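Local structure of H127A/Y244A mutant of alginate lyase AlyC3 in complex with dimannuronate (Psychromonas sp., 7C8F) at residues B[2-7]-B[52-56]; B[160-165]-B[187-191]; B[209-214]-B[225-229]. The protein cleaves alginate, probably by the beta-elimination used by lyases of family PL7, and in this engineered form holds a bound dimannuronate. All coordinates share one frame; numbering follows the deposited sequence.

Contact 1: B[2-7]-B[52-56]; sequences VQFSNQ and GIVNQ
The ring of Phe4 has Ile53 over one face: CG2 stands 4.2 Å from the ring centroid, displaced toward the rim near CZ and CE1, in a CH-pi contact. At the edge, near the ring plane, lies the amide nitrogen of Asn55, with ND2 3.7 Å from CE1, and the two flat groups are tilted 37° against each other. Both segments are loops at the margin of the beta sandwich of this alginate lyase: the N-terminal tail crosses, almost at a right angle, the loop that leads into strand 58-60. Phe4 reaches the second loop because its CG is turned anti to the carbonyl carbon (chi1 -59°), which swings the ring across Ile53 and brings CE2 against its CD1. Phe44 completes the apolar patch with an edge-to-face ring contact. An alanine at Phe4 is likely to leave Ile53 without the face it packs on and to weaken the hold of the tail. Asn55 suits its buried place because both ends of its amide are used. ND2 gives a hydrogen bond to Gln3 O at 2.8 Å, lying in the amide plane and nearly along the C=O axis (169°), while OD1 accepts from Tyr57 N, just before strand 58-60. Val2 CG1 packs 3.4 Å from the same ND2. Beyond Phe4, Ser5 N donates to Val54 O, a carbonyl whose exact position is less certain. The branched Val54 fills the bend of the tail with CG1, 4.1 Å from Asn6 CB, and also touches Leu11 and Glu13. Gln7 NE2 rests 3.7 Å from Gln56 CB, and the tail's own bend is an ST turn, in which Ser5 OG accepts from Gln7 N at 3.2 Å.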
# COMPACT_ATOMS: atom_id res chain seq x y z
N VAL B 2 24.90 -24.05 9.55
CA VAL B 2 26.00 -23.31 8.94
C VAL B 2 27.09 -23.20 10.00
O VAL B 2 26.81 -22.96 11.15
CB VAL B 2 25.59 -21.90 8.46
CG1 VAL B 2 26.81 -21.14 8.02
CG2 VAL B 2 24.61 -21.95 7.31
N GLN B 3 28.33 -23.38 9.58
CA GLN B 3 29.49 -23.35 10.46
C GLN B 3 30.44 -22.18 10.28
O GLN B 3 30.42 -21.56 9.26
CB GLN B 3 30.31 -24.64 10.30
CG GLN B 3 30.52 -25.10 8.87
CD GLN B 3 31.50 -24.26 8.06
OE1 GLN B 3 32.53 -23.82 8.56
NE2 GLN B 3 31.16 -24.04 6.78
N PHE B 4 31.25 -21.90 11.28
CA PHE B 4 32.21 -20.83 11.24
C PHE B 4 33.58 -21.39 11.55
O PHE B 4 33.71 -22.26 12.38
CB PHE B 4 31.80 -19.66 12.17
CG PHE B 4 30.47 -19.06 11.81
CD1 PHE B 4 30.12 -18.87 10.51
CD2 PHE B 4 29.57 -18.75 12.76
CE1 PHE B 4 28.90 -18.37 10.16
CE2 PHE B 4 28.33 -18.25 12.41
CZ PHE B 4 28.01 -18.05 11.10
N SER B 5 34.59 -20.94 10.82
CA SER B 5 35.98 -21.36 10.98
C SER B 5 36.83 -20.48 10.10
O SER B 5 36.49 -20.31 8.96
CB SER B 5 36.21 -22.77 10.46
OG SER B 5 37.57 -23.09 10.57
N ASN B 6 37.94 -19.95 10.61
CA ASN B 6 38.84 -19.17 9.79
C ASN B 6 39.95 -19.99 9.13
O ASN B 6 40.88 -19.43 8.67
CB ASN B 6 39.47 -17.98 10.49
CG ASN B 6 40.30 -18.38 11.69
OD1 ASN B 6 40.83 -19.49 11.77
ND2 ASN B 6 40.42 -17.45 12.63
N GLN B 7 39.73 -21.30 9.07
CA GLN B 7 40.65 -22.25 8.47
C GLN B 7 42.07 -22.02 8.92
O GLN B 7 42.98 -21.80 8.14
CB GLN B 7 40.51 -22.28 6.98
CG GLN B 7 39.13 -22.78 6.68
CD GLN B 7 38.73 -22.72 5.23
OE1 GLN B 7 39.49 -22.26 4.40
NE2 GLN B 7 37.51 -23.14 4.94
N GLY B 52 33.66 -13.03 15.36
CA GLY B 52 33.75 -14.47 15.21
C GLY B 52 33.03 -15.07 14.01
O GLY B 52 33.15 -16.28 13.79
N ILE B 53 32.29 -14.28 13.24
CA ILE B 53 31.48 -14.80 12.14
C ILE B 53 32.36 -14.87 10.89
O ILE B 53 32.69 -13.84 10.31
CB ILE B 53 30.24 -13.93 11.90
CG1 ILE B 53 29.38 -13.86 13.16
CG2 ILE B 53 29.45 -14.45 10.70
CD1 ILE B 53 28.84 -15.20 13.60
N VAL B 54 32.72 -16.09 10.48
CA VAL B 54 33.58 -16.31 9.32
C VAL B 54 33.41 -17.75 8.88
O VAL B 54 33.23 -18.64 9.71
CB VAL B 54 35.05 -15.98 9.65
CG1 VAL B 54 35.55 -16.85 10.81
CG2 VAL B 54 35.96 -16.16 8.42
N ASN B 55 33.46 -17.98 7.57
CA ASN B 55 33.53 -19.35 7.07
C ASN B 55 33.95 -19.32 5.60
O ASN B 55 34.29 -18.27 5.06
CB ASN B 55 32.26 -20.16 7.31
CG ASN B 55 31.07 -19.65 6.53
OD1 ASN B 55 31.22 -18.98 5.51
ND2 ASN B 55 29.88 -19.97 7.00
N GLN B 56 33.97 -20.51 4.99
CA GLN B 56 34.44 -20.67 3.62
C GLN B 56 33.62 -19.85 2.63
O GLN B 56 34.12 -19.55 1.54
CB GLN B 56 34.38 -22.14 3.21
CG GLN B 56 33.06 -22.81 3.57
CD GLN B 56 33.00 -24.27 3.14
OE1 GLN B 56 33.49 -24.63 2.07
NE2 GLN B 56 32.39 -25.11 3.97

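Contact 2: B[160-165]-B[187-191]; sequences AMVKNN and VAYKK. With BEM (beta-D-mannopyranuronic acid), chain D.
Ala160 starts the pairing through its carbonyl O, which receives the CA-H of Lys191; here antiparallel strands 157-163 and 189-196 lie side by side in the glycan-binding beta-sheet of the lyase. Met161 and Lys191 form a non-hydrogen-bonded pair, and Met161, bent at chi2 (-60°), lays SD 3.6 Å from Lys191 CG. The flexible thioether thus packs on the aliphatic part of an exposed lysine. Val162 and Lys190 are the hydrogen-bonded pair: Val162 N gives to Lys190 O at 2.9 Å and its O takes Lys190 N at 2.8 Å. Val162 turns its branched side chain to the other face, against Leu143 and His226. Lys163 stands on the Met161 face, where its CB lies 4.0 Å from Tyr189 CE1. The long lysine chain passes Ala188 and brings NZ to a water that donates to Tyr189 OH, whose hydroxyl in turn donates to mannuronate O6A at 2.6 Å. Lys163 is therefore a second-shell residue behind a glycan-pocket tyrosine, and the same carboxylate-bearing sugar is also bound by His140, Lys170 and Gln117. Past the strand end, Asn164 N continues the ladder to Ala188 O, approaching 36° above the carbonyl plane. Asn165 fixes the lysine: its ND2 donates to Met182 O, while its OD1, in addition to Val167 N, accepts Lys163 NZ at 2.9 Å, with Val167 O as a further partner of that ammonium.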
# COMPACT_ATOMS: atom_id res chain seq x y z
N ALA B 160 20.13 -3.32 -13.69
CA ALA B 160 19.21 -3.00 -12.60
C ALA B 160 17.81 -3.44 -13.02
O ALA B 160 17.27 -2.92 -14.00
CB ALA B 160 19.23 -1.51 -12.28
N MET B 161 17.25 -4.40 -12.30
CA MET B 161 15.90 -4.88 -12.53
C MET B 161 15.02 -4.18 -11.51
O MET B 161 15.13 -4.44 -10.31
CB MET B 161 15.85 -6.39 -12.33
CG MET B 161 16.90 -7.17 -13.14
SD MET B 161 16.71 -6.90 -14.92
CE MET B 161 17.79 -8.17 -15.59
N VAL B 162 14.17 -3.27 -11.96
CA VAL B 162 13.40 -2.40 -11.08
C VAL B 162 11.93 -2.77 -11.18
O VAL B 162 11.33 -2.68 -12.25
CB VAL B 162 13.63 -0.92 -11.41
CG1 VAL B 162 12.80 -0.03 -10.50
CG2 VAL B 162 15.12 -0.59 -11.27
N LYS B 163 11.34 -3.17 -10.05
CA LYS B 163 9.91 -3.39 -10.00
C LYS B 163 9.22 -2.03 -10.09
O LYS B 163 9.54 -1.12 -9.31
CB LYS B 163 9.60 -4.09 -8.67
CG LYS B 163 8.14 -4.20 -8.25
CD LYS B 163 7.30 -5.10 -9.17
CE LYS B 163 5.98 -5.43 -8.43
NZ LYS B 163 4.96 -6.11 -9.26
N ASN B 164 8.30 -1.88 -11.05
CA ASN B 164 7.78 -0.58 -11.45
C ASN B 164 6.33 -0.34 -11.04
O ASN B 164 5.67 0.54 -11.59
CB ASN B 164 7.92 -0.40 -12.97
CG ASN B 164 8.02 1.05 -13.38
OD1 ASN B 164 8.46 1.91 -12.61
ND2 ASN B 164 7.61 1.35 -14.61
N ASN B 165 5.81 -1.14 -10.11
CA ASN B 165 4.55 -0.87 -9.43
C ASN B 165 4.62 -1.59 -8.09
O ASN B 165 5.64 -2.21 -7.76
CB ASN B 165 3.34 -1.27 -10.31
CG ASN B 165 3.34 -2.75 -10.68
OD1 ASN B 165 3.71 -3.61 -9.89
ND2 ASN B 165 2.90 -3.04 -11.91
N VAL B 187 5.88 -4.70 -18.17
CA VAL B 187 5.16 -3.62 -17.50
C VAL B 187 5.52 -3.56 -16.02
O VAL B 187 5.78 -2.49 -15.47
CB VAL B 187 3.64 -3.80 -17.68
CG1 VAL B 187 2.86 -2.78 -16.85
CG2 VAL B 187 3.25 -3.72 -19.17
N ALA B 188 5.56 -4.72 -15.36
CA ALA B 188 5.86 -4.75 -13.94
C ALA B 188 7.32 -4.41 -13.65
O ALA B 188 7.63 -4.06 -12.51
CB ALA B 188 5.53 -6.13 -13.37
N TYR B 189 8.21 -4.51 -14.64
CA TYR B 189 9.63 -4.26 -14.45
C TYR B 189 10.15 -3.28 -15.49
O TYR B 189 9.70 -3.27 -16.64
CB TYR B 189 10.47 -5.54 -14.51
CG TYR B 189 10.08 -6.48 -13.40
CD1 TYR B 189 10.67 -6.40 -12.14
CD2 TYR B 189 9.06 -7.40 -13.59
CE1 TYR B 189 10.28 -7.24 -11.11
CE2 TYR B 189 8.66 -8.24 -12.56
CZ TYR B 189 9.27 -8.16 -11.33
OH TYR B 189 8.85 -9.00 -10.32
N LYS B 190 11.07 -2.43 -15.05
CA LYS B 190 11.89 -1.60 -15.92
C LYS B 190 13.33 -2.05 -15.74
O LYS B 190 13.79 -2.23 -14.61
CB LYS B 190 11.74 -0.13 -15.54
CG LYS B 190 12.39 0.83 -16.51
CD LYS B 190 11.90 2.25 -16.30
CE LYS B 190 12.69 3.24 -17.15
NZ LYS B 190 12.81 2.79 -18.55
N LYS B 191 14.04 -2.26 -16.84
CA LYS B 191 15.40 -2.78 -16.80
C LYS B 191 16.37 -1.73 -17.31
O LYS B 191 16.11 -1.09 -18.34
CB LYS B 191 15.51 -4.07 -17.62
CG LYS B 191 14.51 -5.14 -17.15
CD LYS B 191 14.64 -6.45 -17.91
CE LYS B 191 14.02 -6.36 -19.29
NZ LYS B 191 13.89 -7.71 -19.90
C1 BEM D . 12.66 -13.20 -6.45
C2 BEM D . 13.33 -13.97 -7.59
O2 BEM D . 12.41 -14.90 -8.15
C3 BEM D . 13.69 -13.00 -8.69
O3 BEM D . 14.11 -13.68 -9.83
C4 BEM D . 12.41 -12.40 -9.16
O4 BEM D . 12.57 -11.70 -10.36
C5 BEM D . 11.89 -11.57 -8.05
O5 BEM D . 11.60 -12.47 -7.01
C6 BEM D . 10.66 -10.88 -8.48
O6B BEM D . 9.58 -11.37 -8.23
O6A BEM D . 10.82 -9.75 -8.86
O HOH W 1 6.01 -8.43 -10.48
O HOH W 2 4.33 -0.26 -14.50
O HOH W 3 7.89 -0.84 -17.04

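Contact 3: B[209-214]-B[225-229]; sequences VGNKQL and EHDID
A type I' turn from Gly210 to Gln213 joins strands 203-210 and 213-218, and the second of these pairs with strand 221-227 in an antiparallel hairpin. Leu214 and His226 form the hydrogen-bonded pair, each N to the other's O at 2.9 Å. Nearer the turn, Ile228 N donates to Lys212 O, coming from 51° above the carbonyl plane. The branches of Ile228 fill the corner: CG2 touches Leu214 CB and CD1 lies 4.0 Å from Val209 CG1. Gln213 NE2 gives a long 3.3 Å hydrogen bond to the anti lone pair of Glu225 OE2, amide and carboxylate standing nearly perpendicular. Lys212, extended alongside Asp229, makes a salt bridge at 3.2 Å from NZ to OD1, weak as a hydrogen bond; a water links NZ to OD2. Asp227 OD1 accepts from Asp229 N at 2.9 Å, forming an Asx turn. The stronger mate of Asp229 is Arg87 of the second subunit, which also packs on Lys212. His226 NE2 is bonded to Tyr230 OH, and Leu214 lies against Val162 of strand 157-163, while strand 221-227 forms the outermost strand of its sheet within this chain.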
# COMPACT_ATOMS: atom_id res chain seq x y z
N VAL B 209 18.17 5.63 -1.96
CA VAL B 209 16.72 5.50 -1.91
C VAL B 209 16.18 6.56 -0.96
O VAL B 209 16.70 6.72 0.15
CB VAL B 209 16.32 4.09 -1.43
CG1 VAL B 209 14.81 3.89 -1.57
CG2 VAL B 209 17.09 3.02 -2.21
N GLY B 210 15.14 7.25 -1.37
CA GLY B 210 14.56 8.31 -0.56
C GLY B 210 14.02 9.40 -1.46
O GLY B 210 14.29 9.45 -2.65
N ASN B 211 13.19 10.26 -0.87
CA ASN B 211 12.60 11.37 -1.63
C ASN B 211 11.87 10.89 -2.89
O ASN B 211 11.88 11.54 -3.93
CB ASN B 211 13.65 12.43 -1.97
CG ASN B 211 13.04 13.71 -2.53
OD1 ASN B 211 11.97 14.14 -2.09
ND2 ASN B 211 13.70 14.31 -3.51
N LYS B 212 11.22 9.72 -2.80
CA LYS B 212 10.45 9.15 -3.92
C LYS B 212 11.33 8.83 -5.14
O LYS B 212 10.83 8.78 -6.27
CB LYS B 212 9.24 10.00 -4.32
CG LYS B 212 8.19 10.05 -3.22
CD LYS B 212 7.02 10.92 -3.61
CE LYS B 212 5.97 10.88 -2.51
NZ LYS B 212 4.75 11.68 -2.89
N GLN B 213 12.62 8.59 -4.90
CA GLN B 213 13.54 8.31 -5.99
C GLN B 213 14.42 7.11 -5.66
O GLN B 213 14.81 6.90 -4.50
CB GLN B 213 14.50 9.48 -6.28
CG GLN B 213 13.80 10.72 -6.80
CD GLN B 213 14.79 11.78 -7.25
OE1 GLN B 213 15.65 12.21 -6.48
NE2 GLN B 213 14.69 12.19 -8.51
N LEU B 214 14.73 6.36 -6.70
CA LEU B 214 15.76 5.34 -6.68
C LEU B 214 16.87 5.80 -7.63
O LEU B 214 16.64 5.94 -8.83
CB LEU B 214 15.19 3.99 -7.14
CG LEU B 214 16.21 2.87 -7.38
CD1 LEU B 214 16.87 2.51 -6.07
CD2 LEU B 214 15.51 1.66 -7.95
N GLU B 225 17.74 7.27 -12.41
CA GLU B 225 17.06 8.23 -11.53
C GLU B 225 15.57 7.97 -11.74
O GLU B 225 14.93 8.56 -12.62
CB GLU B 225 17.45 9.66 -11.87
CG GLU B 225 16.92 10.69 -10.89
CD GLU B 225 17.60 12.04 -11.06
OE1 GLU B 225 18.68 12.09 -11.69
OE2 GLU B 225 17.06 13.05 -10.57
N HIS B 226 15.03 7.05 -10.95
CA HIS B 226 13.73 6.44 -11.21
C HIS B 226 12.73 6.88 -10.14
O HIS B 226 13.00 6.75 -8.94
CB HIS B 226 13.88 4.93 -11.22
CG HIS B 226 12.61 4.20 -11.52
ND1 HIS B 226 12.00 4.25 -12.75
CD2 HIS B 226 11.82 3.42 -10.74
CE1 HIS B 226 10.90 3.52 -12.73
NE2 HIS B 226 10.77 3.00 -11.52
N ASP B 227 11.59 7.41 -10.57
CA ASP B 227 10.53 7.83 -9.66
C ASP B 227 9.87 6.60 -9.05
O ASP B 227 9.43 5.70 -9.78
CB ASP B 227 9.51 8.66 -10.46
CG ASP B 227 8.33 9.19 -9.63
OD1 ASP B 227 8.13 8.76 -8.48
OD2 ASP B 227 7.57 10.03 -10.16
N ILE B 228 9.83 6.52 -7.71
CA ILE B 228 9.24 5.38 -7.02
C ILE B 228 8.07 5.81 -6.13
O ILE B 228 7.82 5.19 -5.09
CB ILE B 228 10.29 4.59 -6.22
CG1 ILE B 228 11.05 5.50 -5.24
CG2 ILE B 228 11.27 3.92 -7.17
CD1 ILE B 228 11.87 4.74 -4.19
N ASP B 229 7.35 6.82 -6.53
CA ASP B 229 6.16 7.28 -5.79
C ASP B 229 5.22 6.08 -5.50
O ASP B 229 4.65 6.00 -4.47
CB ASP B 229 5.45 8.34 -6.64
CG ASP B 229 4.39 9.16 -5.93
OD1 ASP B 229 4.27 9.16 -4.76
OD2 ASP B 229 3.73 9.86 -6.65
O HOH W 4 4.24 12.47 -5.60

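Overall arrangement
From the N terminus, contact 1 comes first: it brings residues 52-56 back onto the tail 2-7 and closes a loop holding helix 18-25 and strands 27-31 and 42-44. Contact 2 then closes the segment 166-186, which has almost no regular structure and carries the Cys169-Cys183 disulfide. Contact 3 closes the short hairpin excursion 215-224. The three loops run in series, neither nested nor crossed. Contact 1 lies across the chain's centre from the others, about 36 Å and 38 Å away between centres. Contacts 2 and 3 touch, with Asn164 OD1 weakly hydrogen-bonded to His226 NE2, and pack the two large sheets against each other near one end of their strand order.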